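Local structure of fluoroacetyl-CoA-specific thioesterase-like domain-containing protein (3QOO) at residues V19-V24 with G82-F87; L35-S40 with P78-D83. The protein is of unknown function but has a hot-dog fold related to fluoroacetyl-CoA-specific thioesterases, so it may act on acyl-CoA thioesters. All coordinates share one frame; numbering follows the deposited sequence.

Contact 1 of 2, residues V19-V24 with G82-F87; sequences VKKVSV and GDDVTF. With NA (sodium ion), chain B.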
# COMPACT_ATOMS: atom_id res chain seq x y z
N VAL A 19 12.50 10.93 -7.59
CA VAL A 19 13.42 10.54 -6.55
C VAL A 19 12.83 10.96 -5.21
O VAL A 19 12.39 12.09 -5.02
CB VAL A 19 14.84 11.12 -6.72
CG1 VAL A 19 15.78 10.57 -5.65
CG2 VAL A 19 15.33 10.87 -8.13
N LYS A 20 12.78 9.99 -4.30
CA LYS A 20 12.18 10.17 -3.02
C LYS A 20 13.24 9.91 -1.96
O LYS A 20 13.81 8.82 -1.95
CB LYS A 20 11.03 9.14 -2.92
CG LYS A 20 10.45 8.90 -1.62
CD LYS A 20 9.65 10.04 -1.09
CE LYS A 20 9.10 9.66 0.27
NZ LYS A 20 8.34 10.77 0.92
N LYS A 21 13.48 10.87 -1.06
CA LYS A 21 14.39 10.66 0.06
C LYS A 21 13.63 9.98 1.21
O LYS A 21 12.53 10.38 1.59
CB LYS A 21 15.01 11.97 0.58
CG LYS A 21 16.26 11.67 1.43
CD LYS A 21 17.06 12.85 1.76
CE LYS A 21 17.56 13.52 0.55
NZ LYS A 21 18.81 12.94 0.01
N VAL A 22 14.22 8.94 1.77
CA VAL A 22 13.54 8.22 2.85
C VAL A 22 13.66 9.03 4.13
O VAL A 22 14.76 9.27 4.64
CB VAL A 22 14.08 6.79 3.04
CG1 VAL A 22 13.35 6.09 4.17
CG2 VAL A 22 14.01 6.00 1.73
N SER A 23 12.51 9.39 4.70
CA SER A 23 12.43 10.19 5.91
C SER A 23 11.60 9.46 6.98
O SER A 23 10.98 8.44 6.70
CB SER A 23 11.85 11.56 5.64
OG SER A 23 10.45 11.48 5.38
N VAL A 24 11.57 10.02 8.18
CA VAL A 24 10.88 9.35 9.28
C VAL A 24 9.38 9.12 8.95
O VAL A 24 8.82 8.09 9.31
CB VAL A 24 11.12 10.10 10.65
CG1 VAL A 24 10.53 11.50 10.61
CG2 VAL A 24 10.64 9.25 11.86
N GLY A 82 17.44 8.20 4.81
CA GLY A 82 18.47 9.01 4.15
C GLY A 82 18.82 8.51 2.76
O GLY A 82 19.54 9.19 2.02
N ASP A 83 18.32 7.33 2.39
CA ASP A 83 18.48 6.82 1.02
C ASP A 83 17.66 7.65 0.07
O ASP A 83 16.66 8.20 0.45
CB ASP A 83 17.94 5.40 0.99
CG ASP A 83 18.37 4.58 -0.20
OD1 ASP A 83 19.34 4.94 -0.92
OD2 ASP A 83 17.77 3.49 -0.36
N ASP A 84 18.14 7.75 -1.17
CA ASP A 84 17.36 8.33 -2.27
C ASP A 84 16.92 7.21 -3.16
O ASP A 84 17.74 6.49 -3.75
CB ASP A 84 18.17 9.35 -3.03
CG ASP A 84 18.28 10.61 -2.26
OD1 ASP A 84 17.23 11.22 -2.01
OD2 ASP A 84 19.39 10.98 -1.90
N VAL A 85 15.62 7.04 -3.25
CA VAL A 85 14.98 5.99 -4.02
C VAL A 85 14.35 6.55 -5.28
O VAL A 85 13.50 7.43 -5.21
CB VAL A 85 13.91 5.24 -3.17
CG1 VAL A 85 13.32 4.10 -3.95
CG2 VAL A 85 14.53 4.73 -1.86
N THR A 86 14.81 6.04 -6.43
CA THR A 86 14.24 6.43 -7.71
C THR A 86 13.08 5.49 -8.05
O THR A 86 13.27 4.28 -8.17
CB THR A 86 15.30 6.40 -8.81
OG1 THR A 86 16.34 7.30 -8.44
CG2 THR A 86 14.74 6.77 -10.17
N PHE A 87 11.90 6.07 -8.21
CA PHE A 87 10.71 5.35 -8.63
C PHE A 87 10.46 5.58 -10.09
O PHE A 87 10.50 6.73 -10.57
CB PHE A 87 9.49 5.84 -7.86
CG PHE A 87 9.42 5.43 -6.43
CD1 PHE A 87 8.48 4.50 -6.01
CD2 PHE A 87 10.25 6.00 -5.48
CE1 PHE A 87 8.36 4.16 -4.67
CE2 PHE A 87 10.14 5.60 -4.14
CZ PHE A 87 9.20 4.69 -3.74
NA NA B . 8.82 13.29 5.72
O HOH W 1 20.24 11.74 1.94
O HOH W 2 8.39 13.23 3.40
O HOH W 3 7.03 14.83 6.13
O HOH W 4 9.42 13.16 8.09

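Contact 2 of 2, residues L35-S40 with P78-D83; sequences LEEFMS and PAVLGD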
# COMPACT_ATOMS: atom_id res chain seq x y z
N LEU A 35 11.14 -1.54 12.93
CA LEU A 35 11.36 -1.32 11.50
C LEU A 35 11.53 0.15 11.15
O LEU A 35 11.35 0.51 10.01
CB LEU A 35 10.19 -1.92 10.74
CG LEU A 35 9.90 -3.39 11.10
CD1 LEU A 35 8.83 -3.94 10.20
CD2 LEU A 35 11.20 -4.25 11.04
N GLU A 36 11.94 0.96 12.11
CA GLU A 36 12.06 2.39 11.93
C GLU A 36 13.18 2.79 10.98
O GLU A 36 13.24 3.96 10.59
CB GLU A 36 12.39 3.03 13.27
CG GLU A 36 11.40 3.00 14.37
CD GLU A 36 12.01 3.63 15.63
OE1 GLU A 36 12.97 3.05 16.23
OE2 GLU A 36 11.55 4.70 16.03
N GLU A 37 14.08 1.89 10.63
CA GLU A 37 15.26 2.23 9.83
C GLU A 37 14.98 2.29 8.33
O GLU A 37 15.81 2.80 7.61
CB GLU A 37 16.45 1.28 10.06
CG GLU A 37 17.30 1.67 11.22
CD GLU A 37 18.62 0.95 11.31
OE1 GLU A 37 19.43 0.98 10.36
OE2 GLU A 37 18.92 0.43 12.39
N PHE A 38 13.87 1.77 7.85
CA PHE A 38 13.69 1.70 6.40
C PHE A 38 12.27 1.95 5.95
O PHE A 38 11.32 1.89 6.72
CB PHE A 38 14.25 0.38 5.88
CG PHE A 38 13.68 -0.85 6.55
CD1 PHE A 38 12.52 -1.43 6.09
CD2 PHE A 38 14.37 -1.44 7.59
CE1 PHE A 38 12.04 -2.56 6.66
CE2 PHE A 38 13.89 -2.57 8.18
CZ PHE A 38 12.73 -3.14 7.73
N MSE A 39 12.15 2.25 4.67
CA MSE A 39 10.89 2.69 4.09
C MSE A 39 9.83 1.59 4.15
O MSE A 39 10.10 0.42 3.85
CB MSE A 39 11.15 3.09 2.63
CG MSE A 39 9.91 3.60 1.88
SE MSE A 39 10.33 4.40 0.14
CE MSE A 39 10.17 6.04 0.85
N SER A 40 8.61 1.98 4.51
CA SER A 40 7.48 1.05 4.65
C SER A 40 6.81 0.74 3.32
O SER A 40 6.92 1.48 2.32
CB SER A 40 6.43 1.67 5.54
OG SER A 40 5.77 2.71 4.87
N PRO A 78 15.97 -3.41 1.83
CA PRO A 78 15.66 -2.24 2.63
C PRO A 78 16.18 -0.94 2.03
O PRO A 78 17.34 -0.83 1.66
CB PRO A 78 16.33 -2.57 3.98
CG PRO A 78 17.50 -3.47 3.60
CD PRO A 78 16.90 -4.35 2.53
N ALA A 79 15.32 0.07 2.00
CA ALA A 79 15.68 1.44 1.63
C ALA A 79 15.78 2.23 2.93
O ALA A 79 14.78 2.61 3.52
CB ALA A 79 14.64 2.04 0.68
N VAL A 80 17.00 2.41 3.41
CA VAL A 80 17.23 2.99 4.73
C VAL A 80 16.89 4.49 4.76
O VAL A 80 16.94 5.20 3.75
CB VAL A 80 18.76 2.77 5.10
CG1 VAL A 80 19.68 3.65 4.27
CG2 VAL A 80 19.06 2.96 6.59
N LEU A 81 16.60 4.98 5.96
CA LEU A 81 16.51 6.41 6.18
C LEU A 81 17.71 7.11 5.53
O LEU A 81 18.85 6.69 5.70
CB LEU A 81 16.58 6.72 7.66
CG LEU A 81 15.34 6.47 8.45
CD1 LEU A 81 15.77 6.37 9.93
CD2 LEU A 81 14.33 7.59 8.23
N GLY A 82 17.44 8.20 4.81
CA GLY A 82 18.47 9.01 4.15
C GLY A 82 18.82 8.51 2.76
O GLY A 82 19.54 9.19 2.02
N ASP A 83 18.32 7.33 2.39
CA ASP A 83 18.48 6.82 1.02
C ASP A 83 17.66 7.65 0.07
O ASP A 83 16.66 8.20 0.45
CB ASP A 83 17.94 5.40 0.99
CG ASP A 83 18.37 4.58 -0.20
OD1 ASP A 83 19.34 4.94 -0.92
OD2 ASP A 83 17.77 3.49 -0.36
O HOH W 5 12.48 -0.46 2.50

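Contact 1 of 2, residues V19-V24 with G82-F87
V19, K20 and K21 pair antiparallel with T86, V85 and D84, the two short strand axes coming within 4.5 Å at 150°, and the pairing runs on past the strand ends. K20 and V85 form the hydrogen-bonded pair: K20 N donates a hydrogen bond to V85 O at 2.8 Å, and V85 N returns one to K20 O. V19–T86 and K21–D84 are the non-hydrogen-bonded pairs around it. Beyond them V22 N bonds to D83 O, and G82 N closes on V22 O at 2.9 Å; glycine suits this turn because its phi is positive, 87°.

V19, K21, D84 and T86 share one face of the sheet. The K21 chain bends at chi3 (-61°) and chi4, and NZ reaches D84 OD2 at 2.8 Å on its syn lone pair, with a weaker bond to OD1. This salt bridge suits an exposed surface, where a long lysine can lie over its neighbour, its CB and CG passing D84 OD1; a water ties the same NZ to G82 O. V19 sets CG1 against D84 CB and CG2 against T86 OG1. K20 and V85, the latter a beta-branched residue suited to a strand, are on the other face. K20 CB lies by F87 CE2, while its amine leads away to a salt bridge with D26. Just past the strand end V22, compact, apolar and buried, turns toward 82-87, and its CG2 meets V85 CG2 at 3.8 Å. S23 OG binds the sodium ion at 2.5 Å; S25 is the other protein ligand.

Strand 15-21 is outermost in this chain's antiparallel hot-dog sheet, and strand 84-95 lies between it and strand 98-107, where V85 and F87 touch A105. F87 also packs on T47 and L51 of helix 41-56, the long helix laid against the sheet.

Contact 2 of 2, residues L35-S40 with P78-D83
F38 and V80 bring their CA atoms within 4.1 Å at a single backbone bridge, the touching parts, 36-39 and 78-81, running 111° apart end to end. Two hydrogen bonds flank it: L81 N to E37 O at 2.8 Å, and M39 N to A79 O at 2.9 Å. Each acceptor also receives a CA-H...O contact, E37 O from V80 CA and A79 O from F38 CA, so each carbonyl has one N-H donor and a lesser CA-H contact, that from F38 being well bent. A water extends the pairing, donating to M39 O and accepting from A79 N.

With CG between the backbone N and carbonyl carbon (chi1 55°), F38 sets CG 4.1 Å from P78 CB, the two side chains crossing at a slant; the apolar proline ring offers its CB to the aromatic side chain. F38 CB lies 3.3 Å from A79 O, and L35 O stands over the centre of one face of the ring. Residue 39, a selenomethionine, touches A79 CB through its own CB; alanine, with a side chain of CB alone, suits this buried place between M39 and V85.

In this hot-dog fold, 35-40 leads into helix 41-56, the central helix, with S40 as its N-cap: a short polar side chain, whose OG accepts from A43 N. Segment 78-83 leads from strand 64-75 into strand 84-95 through a type II turn, V80 to D83, closed by D83 N to V80 O, with G82 at its positive-phi position.

V80 CG2 lies 3.4 Å from E37 O, and L81 CD1 reaches E36 O, apolar branches resting on the type I turn L35 to F38. On the second subunit, V131 packs against E37 and F135 against V80.

How the contacts relate
The two contacts lie side by side, their centres 9 Å apart, at one end of the hot-dog sheet and on the same side of the chain's centre. Along the chain come 19-24, then 35-40, helix 41-56, strand 64-75 and finally 78-87, whose G82 and D83 belong to both. Contact 1 pairs strand 15-21 with 84-95, whereas contact 2 joins the loops entering the helix and that second strand. They also touch directly: V22 CB packs 3.3 Å from V80 O, and V85 CG2 meets A79 CB. One linker, 78-83, thus ties the sheet edge to the start of the central helix, beside the second subunit.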